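Local atomic coordinates of pyocin-S2 (Pseudomonas aeruginosa, PDB entry 4QKO), a protein that degrades the chromosomal DNA of sensitive bacterial cells through its C-terminal HNH nuclease domain, the part present here, and blocks their lipid synthesis. Residues B[35-40]-B[57-62]; B[20-25]-B[29-34]. All blocks are in the same frame, centred on the assembly; numbering follows the deposited sequence.

Contact 1: residues B[35-40]-B[57-62]; sequences SQIADK and WIAVAN
I37 and A59 bring the two helix segments nearest at the backbone, their CA atoms 6.5 Å apart. The short axes pass 9.9 Å from each other at 124°, a steep crossing, nearer perpendicular than antiparallel, and only 156 Å² is buried between them.

The apolar contacts centre on I37. Its CG1 branch lies beside the backbone N (chi1 -55°), and the terminal CD1 reaches the other helix, where it stands 4.2 Å from V60 CG2 and 4.3 Å from A59 CB. The I37 and V60 side chains meet at about a right angle. A branched isoleucine spans the gap, while alanine at 59 keeps the facing helix surface low.

Against the main chain, I37 CD1 rests 3.7 Å from A59 O, a van der Waals contact. At the exposed margin it is the aliphatic part of K40 that packs, with CG 4.2 Å from A59 CB; lysine suits this place because a methylene can lie against the alanine while the residue as a whole stays exposed.

No hydrogen bond joins 35-40 to 57-62 directly, but Q36 NE2 bonds to D63 OD2 just beyond the second helix segment. L66 touches I37 from a loop, and helix 72-78 packs on V60 through M78.

Contact 2: residues B[20-25]-B[29-34]; sequences NWLGAA and EGAPIP
A25 and G30 bring the backbones nearest, with 4.2 Å between their CA atoms, where a short 3-10 segment that includes 21-24 is followed by the return of the chain as the weakly bonded edge strand 31-32. This strand lies at the border of the three-stranded antiparallel sheet of the HNH nuclease domain, beside strand 118-121. G30 has a positive phi (102°), a conformation in which a CB would press on the preceding carbonyl oxygen, so glycine fits the place. G30 lies about 7 Å from the side chain of H101, a ligand of the bound magnesium ion.

A31 is small enough to enter the corner formed by the turn: its CB sits 4.1 Å from A24 CB and 3.6 Å from W21 NE1, with A25 CB also nearby. The indole of W21, with CG anti to the backbone N (chi1 168°), extends past A31 toward the two prolines. L22 CD2 lies over the centre of one indole face, and P34 CG covers the opposite face nearer the rim, making a CH-pi contact 3.7 Å from the centroid of the five-membered ring. P34 CD adds a contact of 3.5 Å to W21 CZ2. The rigid proline ring presents its CH groups to the aromatic face, and the two side chains cross at about a right angle. F56 of helix 49-62 also touches the indole.

Tryptophan further suits this site because it brings an N-H along with its apolar surface: W21 NE1 donates to P32 O over 2.7 Å, with an N-H...O angle of 155°, the carbonyl oxygen lying near the indole plane.

How the contacts relate
Along the chain the two contacts follow in series, neither nested nor crossed. Contact 2 comes first, closing a tight loop of three residues between 20-25 and 29-34 and setting the 3-10 turn against strand 31-32. The chain then passes from P34, the N-cap residue, straight into helix 35-41. Contact 1 closes the longer loop, bringing helix 49-62 back onto that helix after strand 45-46. The two sites, with centres 14 Å apart, share an interface: V60 CG1 lies 4.0 Å from W21 CZ3, W57 also packs on the indole, and I33 meets the backbone of A38. Together they join the edge of the three-stranded sheet to helices 35-41 and 49-62.

Contact 1: residues B[35-40]-B[57-62]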
# COMPACT_ATOMS: atom_id res chain seq x y z
N SER B 35 3.09 -7.98 -17.58
CA SER B 35 3.24 -9.29 -18.22
C SER B 35 3.97 -10.30 -17.33
O SER B 35 3.55 -11.48 -17.30
CB SER B 35 3.91 -9.17 -19.59
OG SER B 35 5.13 -8.42 -19.60
N GLN B 36 5.01 -9.88 -16.61
CA GLN B 36 5.77 -10.84 -15.74
C GLN B 36 4.93 -11.40 -14.64
O GLN B 36 5.21 -12.49 -14.11
CB GLN B 36 6.92 -10.27 -14.83
CG GLN B 36 7.83 -9.23 -15.19
CD GLN B 36 7.27 -7.84 -15.25
OE1 GLN B 36 6.43 -7.53 -16.11
NE2 GLN B 36 7.95 -6.97 -14.58
N ILE B 37 3.98 -10.61 -14.17
CA ILE B 37 3.11 -11.05 -13.07
C ILE B 37 2.01 -11.97 -13.58
O ILE B 37 1.79 -13.02 -13.01
CB ILE B 37 2.53 -9.83 -12.29
CG1 ILE B 37 3.65 -8.94 -11.81
CG2 ILE B 37 1.60 -10.32 -11.17
CD1 ILE B 37 4.77 -9.58 -10.95
N ALA B 38 1.40 -11.61 -14.71
CA ALA B 38 0.50 -12.50 -15.40
C ALA B 38 1.14 -13.85 -15.70
O ALA B 38 0.51 -14.88 -15.50
CB ALA B 38 0.00 -11.92 -16.68
N ASP B 39 2.39 -13.84 -16.13
CA ASP B 39 3.15 -15.05 -16.35
C ASP B 39 3.34 -15.84 -15.07
O ASP B 39 3.11 -17.06 -15.02
CB ASP B 39 4.56 -14.76 -16.86
CG ASP B 39 4.64 -14.23 -18.32
OD1 ASP B 39 3.66 -14.38 -19.10
OD2 ASP B 39 5.73 -13.64 -18.67
N LYS B 40 3.84 -15.18 -14.03
CA LYS B 40 4.14 -15.88 -12.76
C LYS B 40 2.89 -16.58 -12.21
O LYS B 40 2.95 -17.69 -11.63
CB LYS B 40 4.74 -14.87 -11.80
CG LYS B 40 5.11 -15.35 -10.43
CD LYS B 40 6.18 -16.43 -10.43
CE LYS B 40 7.54 -15.96 -10.95
NZ LYS B 40 8.59 -17.03 -10.73
N TRP B 57 0.25 -9.58 -4.82
CA TRP B 57 1.24 -8.67 -4.26
C TRP B 57 2.56 -9.33 -3.81
O TRP B 57 3.61 -8.75 -3.86
CB TRP B 57 0.63 -7.83 -3.12
CG TRP B 57 -0.38 -6.93 -3.69
CD1 TRP B 57 -1.69 -7.00 -3.47
CD2 TRP B 57 -0.17 -5.82 -4.57
NE1 TRP B 57 -2.36 -6.01 -4.22
CE2 TRP B 57 -1.42 -5.25 -4.84
CE3 TRP B 57 0.96 -5.24 -5.15
CZ2 TRP B 57 -1.58 -4.15 -5.69
CZ3 TRP B 57 0.80 -4.15 -5.98
CH2 TRP B 57 -0.40 -3.63 -6.25
N ILE B 58 2.51 -10.59 -3.43
CA ILE B 58 3.78 -11.30 -3.14
C ILE B 58 4.62 -11.44 -4.41
O ILE B 58 5.82 -11.20 -4.37
CB ILE B 58 3.50 -12.68 -2.49
CG1 ILE B 58 3.06 -12.47 -1.03
CG2 ILE B 58 4.73 -13.56 -2.60
CD1 ILE B 58 2.13 -13.59 -0.52
N ALA B 59 3.98 -11.71 -5.52
CA ALA B 59 4.66 -11.82 -6.81
C ALA B 59 5.29 -10.52 -7.25
O ALA B 59 6.40 -10.49 -7.76
CB ALA B 59 3.69 -12.32 -7.86
N VAL B 60 4.54 -9.44 -7.09
CA VAL B 60 5.12 -8.10 -7.33
C VAL B 60 6.37 -7.82 -6.50
O VAL B 60 7.46 -7.39 -7.06
CB VAL B 60 4.06 -7.02 -7.06
CG1 VAL B 60 4.67 -5.64 -7.19
CG2 VAL B 60 2.95 -7.19 -8.07
N ALA B 61 6.25 -8.09 -5.21
CA ALA B 61 7.33 -7.79 -4.28
C ALA B 61 8.61 -8.64 -4.55
O ALA B 61 9.73 -8.15 -4.32
CB ALA B 61 6.87 -7.99 -2.84
N ASN B 62 8.43 -9.84 -5.09
CA ASN B 62 9.55 -10.72 -5.53
C ASN B 62 10.07 -10.46 -6.93
O ASN B 62 11.03 -11.07 -7.34
CB ASN B 62 9.12 -12.19 -5.52
CG ASN B 62 8.91 -12.75 -4.12
OD1 ASN B 62 9.47 -12.26 -3.14
ND2 ASN B 62 8.10 -13.82 -4.03

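Contact 2: residues B[20-25]-B[29-34]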
# COMPACT_ATOMS: atom_id res chain seq x y z
N ASN B 20 7.71 3.13 -13.99
CA ASN B 20 6.81 3.66 -12.95
C ASN B 20 5.41 3.08 -13.15
O ASN B 20 4.45 3.77 -13.55
CB ASN B 20 6.82 5.18 -13.06
CG ASN B 20 5.91 5.85 -12.06
OD1 ASN B 20 5.62 5.29 -11.02
ND2 ASN B 20 5.44 7.05 -12.40
N TRP B 21 5.28 1.76 -12.94
CA TRP B 21 4.04 1.06 -13.22
C TRP B 21 2.80 1.69 -12.65
O TRP B 21 1.82 1.97 -13.38
CB TRP B 21 4.21 -0.40 -12.79
CG TRP B 21 3.01 -1.23 -12.73
CD1 TRP B 21 2.07 -1.36 -13.69
CD2 TRP B 21 2.61 -2.06 -11.64
NE1 TRP B 21 1.08 -2.19 -13.25
CE2 TRP B 21 1.38 -2.65 -12.01
CE3 TRP B 21 3.17 -2.38 -10.38
CZ2 TRP B 21 0.67 -3.53 -11.17
CZ3 TRP B 21 2.49 -3.28 -9.57
CH2 TRP B 21 1.26 -3.84 -9.95
N LEU B 22 2.83 1.93 -11.35
CA LEU B 22 1.68 2.44 -10.61
C LEU B 22 1.40 3.93 -10.82
O LEU B 22 0.33 4.41 -10.44
CB LEU B 22 1.73 2.07 -9.11
CG LEU B 22 1.56 0.56 -8.91
CD1 LEU B 22 1.51 0.23 -7.44
CD2 LEU B 22 0.38 -0.11 -9.62
N GLY B 23 2.26 4.60 -11.53
CA GLY B 23 1.96 5.98 -12.03
C GLY B 23 0.67 5.97 -12.84
O GLY B 23 -0.11 6.94 -12.78
N ALA B 24 0.41 4.89 -13.59
CA ALA B 24 -0.84 4.75 -14.37
C ALA B 24 -2.11 4.48 -13.54
O ALA B 24 -3.24 4.53 -14.07
CB ALA B 24 -0.70 3.69 -15.49
N ALA B 25 -1.96 4.12 -12.26
CA ALA B 25 -3.07 3.76 -11.44
C ALA B 25 -3.99 4.92 -11.08
O ALA B 25 -5.16 4.72 -10.66
CB ALA B 25 -2.58 3.08 -10.16
N GLU B 29 -7.62 4.43 -17.41
CA GLU B 29 -8.20 3.17 -17.07
C GLU B 29 -7.46 2.42 -15.95
O GLU B 29 -7.86 1.35 -15.59
CB GLU B 29 -8.17 2.27 -18.30
CG GLU B 29 -8.64 2.96 -19.56
CD GLU B 29 -9.20 1.97 -20.57
OE1 GLU B 29 -9.56 0.82 -20.17
OE2 GLU B 29 -9.33 2.36 -21.75
N GLY B 30 -6.39 2.96 -15.38
CA GLY B 30 -5.69 2.17 -14.37
C GLY B 30 -4.44 1.57 -14.95
O GLY B 30 -4.13 1.76 -16.13
N ALA B 31 -3.69 0.86 -14.10
CA ALA B 31 -2.47 0.31 -14.49
C ALA B 31 -2.79 -1.10 -14.93
O ALA B 31 -3.50 -1.75 -14.26
CB ALA B 31 -1.49 0.28 -13.32
N PRO B 32 -2.23 -1.55 -16.02
CA PRO B 32 -2.42 -2.93 -16.43
C PRO B 32 -1.69 -3.91 -15.52
O PRO B 32 -0.83 -3.51 -14.69
CB PRO B 32 -1.87 -2.95 -17.82
CG PRO B 32 -0.79 -1.97 -17.84
CD PRO B 32 -1.30 -0.86 -16.93
N ILE B 33 -2.07 -5.20 -15.61
CA ILE B 33 -1.23 -6.20 -14.96
C ILE B 33 0.11 -6.37 -15.73
O ILE B 33 0.11 -6.60 -17.00
CB ILE B 33 -1.96 -7.54 -14.87
CG1 ILE B 33 -3.28 -7.42 -14.12
CG2 ILE B 33 -1.04 -8.59 -14.23
CD1 ILE B 33 -3.21 -6.50 -12.89
N PRO B 34 1.25 -6.24 -15.05
CA PRO B 34 2.52 -6.46 -15.74
C PRO B 34 2.64 -7.87 -16.33
O PRO B 34 2.28 -8.80 -15.66
CB PRO B 34 3.58 -6.24 -14.64
CG PRO B 34 2.88 -5.42 -13.60
CD PRO B 34 1.44 -5.84 -13.66